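Local coordinates for capsular polysaccharide biosynthesis protein (PDB 4BQN) that binds coenzyme A and is probably an acetyltransferase that takes part in building the capsular polysaccharide of Burkholderia pseudomallei, at residues A[180-185]-A[211-216]. The protein carries 1 engineered substitution. Sequence-based numbering, arbitrary orientation.
Sequences ISVTDF and AARCML
Arg213 NH2 has one strong partner, a salt bridge to Glu209 OE2, one turn earlier on the same helix; Phe185 CB lies against this nitrogen at 3.6 Å without bonding to it. Its neighbour NH1 donates a hydrogen bond to a water, 2.9 Å from NH1. That water lies in the guanidinium plane, at its edge, and donates in turn to the carbonyl O of Ser181, 2.8 Å away. The direct separation from Arg213 NH1 to Ser181 O is 3.9 Å, so the water is what joins them. The arginine reaches this position through a bend at chi2 (-48°), after which the chain is extended at chi3 and crosses the Val182 and Phe185 side chains obliquely. Val182 CG1 lies over one face of the guanidinium, 4.1 Å above its centre and 3.7 Å from Arg213 CG. The Phe185 ring plane stands nearly upright to the guanidinium, at 84°. Apolar packing takes over at the other end, where Ile180 has CG2 anti to its backbone N and sets that methyl against Arg213 CB at 3.6 Å. Both Ile180 CG2 and CD1 also touch Cys214 SG. The contact thus illustrates a helical arginine laid across the lead-in to another helix, with Val182 at the N-cap position of helix 183-189. Ile180 and Val182 also pack on Ile210 of helix 204-217, which through Ala211 and Met215 rests against helix 15-24, following strand 6-11 of the parallel sheet.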
ATOM      1  N   ILE A 180     -11.493 -10.188  -5.036  1.00 12.08           N
ATOM      2  CA  ILE A 180     -10.948  -9.448  -6.174  1.00 12.04           C
ATOM      3  C   ILE A 180      -9.486  -9.122  -5.881  1.00 12.19           C
ATOM      4  O   ILE A 180      -9.200  -8.413  -4.918  1.00 13.18           O
ATOM      5  CB  ILE A 180     -11.749  -8.150  -6.413  1.00 12.73           C
ATOM      6  CG1 ILE A 180     -13.223  -8.461  -6.746  1.00 15.81           C
ATOM      7  CG2 ILE A 180     -11.128  -7.335  -7.536  1.00 14.78           C
ATOM      8  CD1 ILE A 180     -14.185  -7.349  -6.368  1.00 14.69           C
ATOM      9  N   SER A 181      -8.571  -9.649  -6.700  0.69 12.87           N
ATOM     10  CA  SER A 181      -7.126  -9.468  -6.510  0.69 12.29           C
ATOM     11  C   SER A 181      -6.372  -9.266  -7.822  0.69 12.82           C
ATOM     12  O   SER A 181      -6.875  -9.597  -8.901  0.69 16.96           O
ATOM     13  CB  SER A 181      -6.519 -10.668  -5.788  0.69 13.62           C
ATOM     14  OG  SER A 181      -7.080 -10.854  -4.506  0.69 14.82           O
ATOM     15  N   VAL A 182      -5.153  -8.749  -7.710  1.00 11.97           N
ATOM     16  CA  VAL A 182      -4.293  -8.486  -8.865  1.00 11.87           C
ATOM     17  C   VAL A 182      -2.871  -9.015  -8.651  1.00 12.46           C
ATOM     18  O   VAL A 182      -1.921  -8.502  -9.231  1.00 12.66           O
ATOM     19  CB  VAL A 182      -4.231  -6.982  -9.232  1.00 11.91           C
ATOM     20  CG1 VAL A 182      -5.523  -6.537  -9.890  1.00 15.19           C
ATOM     21  CG2 VAL A 182      -3.928  -6.116  -8.010  1.00 12.60           C
ATOM     22  N   THR A 183      -2.737 -10.084  -7.872  1.00 13.37           N
ATOM     23  CA  THR A 183      -1.420 -10.628  -7.520  1.00 13.11           C
ATOM     24  C   THR A 183      -0.580 -11.025  -8.749  1.00 12.62           C
ATOM     25  O   THR A 183       0.601 -10.657  -8.839  1.00 13.45           O
ATOM     26  CB  THR A 183      -1.556 -11.826  -6.567  1.00 16.64           C
ATOM     27  OG1 THR A 183      -2.348 -11.426  -5.438  1.00 19.03           O
ATOM     28  CG2 THR A 183      -0.175 -12.298  -6.089  1.00 22.63           C
ATOM     29  N   ASP A 184      -1.179 -11.767  -9.685  1.00 12.57           N
ATOM     30  CA  ASP A 184      -0.432 -12.231 -10.860  1.00 14.32           C
ATOM     31  C   ASP A 184      -0.014 -11.051 -11.726  1.00 12.90           C
ATOM     32  O   ASP A 184       1.094 -11.027 -12.260  1.00 13.86           O
ATOM     33  CB  ASP A 184      -1.273 -13.228 -11.681  1.00 15.62           C
ATOM     34  CG  ASP A 184      -1.653 -14.472 -10.894  1.00 20.43           C
ATOM     35  OD1 ASP A 184      -0.835 -14.948 -10.077  1.00 24.58           O
ATOM     36  OD2 ASP A 184      -2.776 -14.985 -11.097  1.00 22.44           O
ATOM     37  N   PHE A 185      -0.898 -10.070 -11.842  1.00 12.90           N
ATOM     38  CA  PHE A 185      -0.600  -8.850 -12.568  1.00 11.54           C
ATOM     39  C   PHE A 185       0.601  -8.121 -11.966  1.00 11.43           C
ATOM     40  O   PHE A 185       1.506  -7.699 -12.678  1.00 12.22           O
ATOM     41  CB  PHE A 185      -1.832  -7.928 -12.587  1.00 12.44           C
ATOM     42  CG  PHE A 185      -1.598  -6.636 -13.298  1.00 11.66           C
ATOM     43  CD1 PHE A 185      -1.656  -6.570 -14.686  1.00 13.75           C
ATOM     44  CD2 PHE A 185      -1.256  -5.482 -12.579  1.00 13.24           C
ATOM     45  CE1 PHE A 185      -1.423  -5.376 -15.348  1.00 14.94           C
ATOM     46  CE2 PHE A 185      -1.014  -4.283 -13.238  1.00 14.73           C
ATOM     47  CZ  PHE A 185      -1.094  -4.236 -14.624  1.00 14.38           C
ATOM     48  N   ALA A 211      -9.537  -1.622 -10.322  1.00 10.62           N
ATOM     49  CA  ALA A 211     -10.888  -1.147 -10.648  1.00 10.59           C
ATOM     50  C   ALA A 211     -11.490  -1.997 -11.783  1.00 11.16           C
ATOM     51  O   ALA A 211     -12.667  -2.355 -11.738  1.00 11.88           O
ATOM     52  CB  ALA A 211     -10.861   0.320 -11.030  1.00 11.76           C
ATOM     53  N   ALA A 212     -10.687  -2.321 -12.796  1.00 11.71           N
ATOM     54  CA  ALA A 212     -11.144  -3.205 -13.867  1.00 11.23           C
ATOM     55  C   ALA A 212     -11.583  -4.565 -13.320  1.00 11.51           C
ATOM     56  O   ALA A 212     -12.637  -5.085 -13.725  1.00 12.93           O
ATOM     57  CB  ALA A 212     -10.061  -3.364 -14.923  1.00 12.27           C
ATOM     58  N   ARG A 213     -10.811  -5.146 -12.397  1.00 12.10           N
ATOM     59  CA  ARG A 213     -11.185  -6.444 -11.834  1.00 11.80           C
ATOM     60  C   ARG A 213     -12.470  -6.349 -11.025  1.00 10.52           C
ATOM     61  O   ARG A 213     -13.258  -7.288 -11.017  1.00 13.00           O
ATOM     62  CB  ARG A 213     -10.059  -7.077 -11.016  1.00 11.89           C
ATOM     63  CG  ARG A 213      -8.679  -7.114 -11.680  1.00 12.45           C
ATOM     64  CD  ARG A 213      -8.674  -7.625 -13.119  1.00 14.49           C
ATOM     65  NE  ARG A 213      -7.338  -7.484 -13.707  1.00 14.37           N
ATOM     66  CZ  ARG A 213      -6.315  -8.319 -13.508  1.00 13.89           C
ATOM     67  NH1 ARG A 213      -6.452  -9.406 -12.739  1.00 14.33           N
ATOM     68  NH2 ARG A 213      -5.144  -8.065 -14.100  1.00 13.42           N
ATOM     69  N   CYS A 214     -12.693  -5.223 -10.359  1.00 11.07           N
ATOM     70  CA  CYS A 214     -13.956  -5.014  -9.682  1.00 11.90           C
ATOM     71  C   CYS A 214     -15.109  -5.027 -10.685  1.00 12.65           C
ATOM     72  O   CYS A 214     -16.136  -5.652 -10.447  1.00 13.06           O
ATOM     73  CB  CYS A 214     -13.956  -3.685  -8.935  1.00 12.84           C
ATOM     74  SG  CYS A 214     -12.881  -3.647  -7.498  1.00 13.39           S
ATOM     75  N   MET A 215     -14.939  -4.326 -11.806  1.00 11.67           N
ATOM     76  CA  MET A 215     -16.001  -4.293 -12.812  1.00 13.44           C
ATOM     77  C   MET A 215     -16.271  -5.667 -13.390  1.00 13.30           C
ATOM     78  O   MET A 215     -17.431  -6.006 -13.632  1.00 15.47           O
ATOM     79  CB  MET A 215     -15.699  -3.279 -13.911  1.00 13.25           C
ATOM     80  CG  MET A 215     -15.812  -1.828 -13.431  1.00 13.63           C
ATOM     81  SD  MET A 215     -15.711  -0.586 -14.732  1.00 15.10           S
ATOM     82  CE  MET A 215     -17.147  -1.049 -15.716  1.00 16.70           C
ATOM     83  N   LEU A 216     -15.224  -6.468 -13.601  1.00 12.36           N
ATOM     84  CA  LEU A 216     -15.441  -7.829 -14.112  1.00 13.49           C
ATOM     85  C   LEU A 216     -16.229  -8.648 -13.106  1.00 15.05           C
ATOM     86  O   LEU A 216     -17.116  -9.400 -13.490  1.00 15.84           O
ATOM     87  CB  LEU A 216     -14.112  -8.520 -14.427  1.00 13.22           C
ATOM     88  CG  LEU A 216     -13.320  -7.869 -15.558  1.00 12.81           C
ATOM     89  CD1 LEU A 216     -11.911  -8.434 -15.653  1.00 16.21           C
ATOM     90  CD2 LEU A 216     -14.026  -8.016 -16.904  1.00 16.37           C
TER
HETATM   91  O   HOH W   1      -8.346 -10.724 -11.035  1.00 20.23           O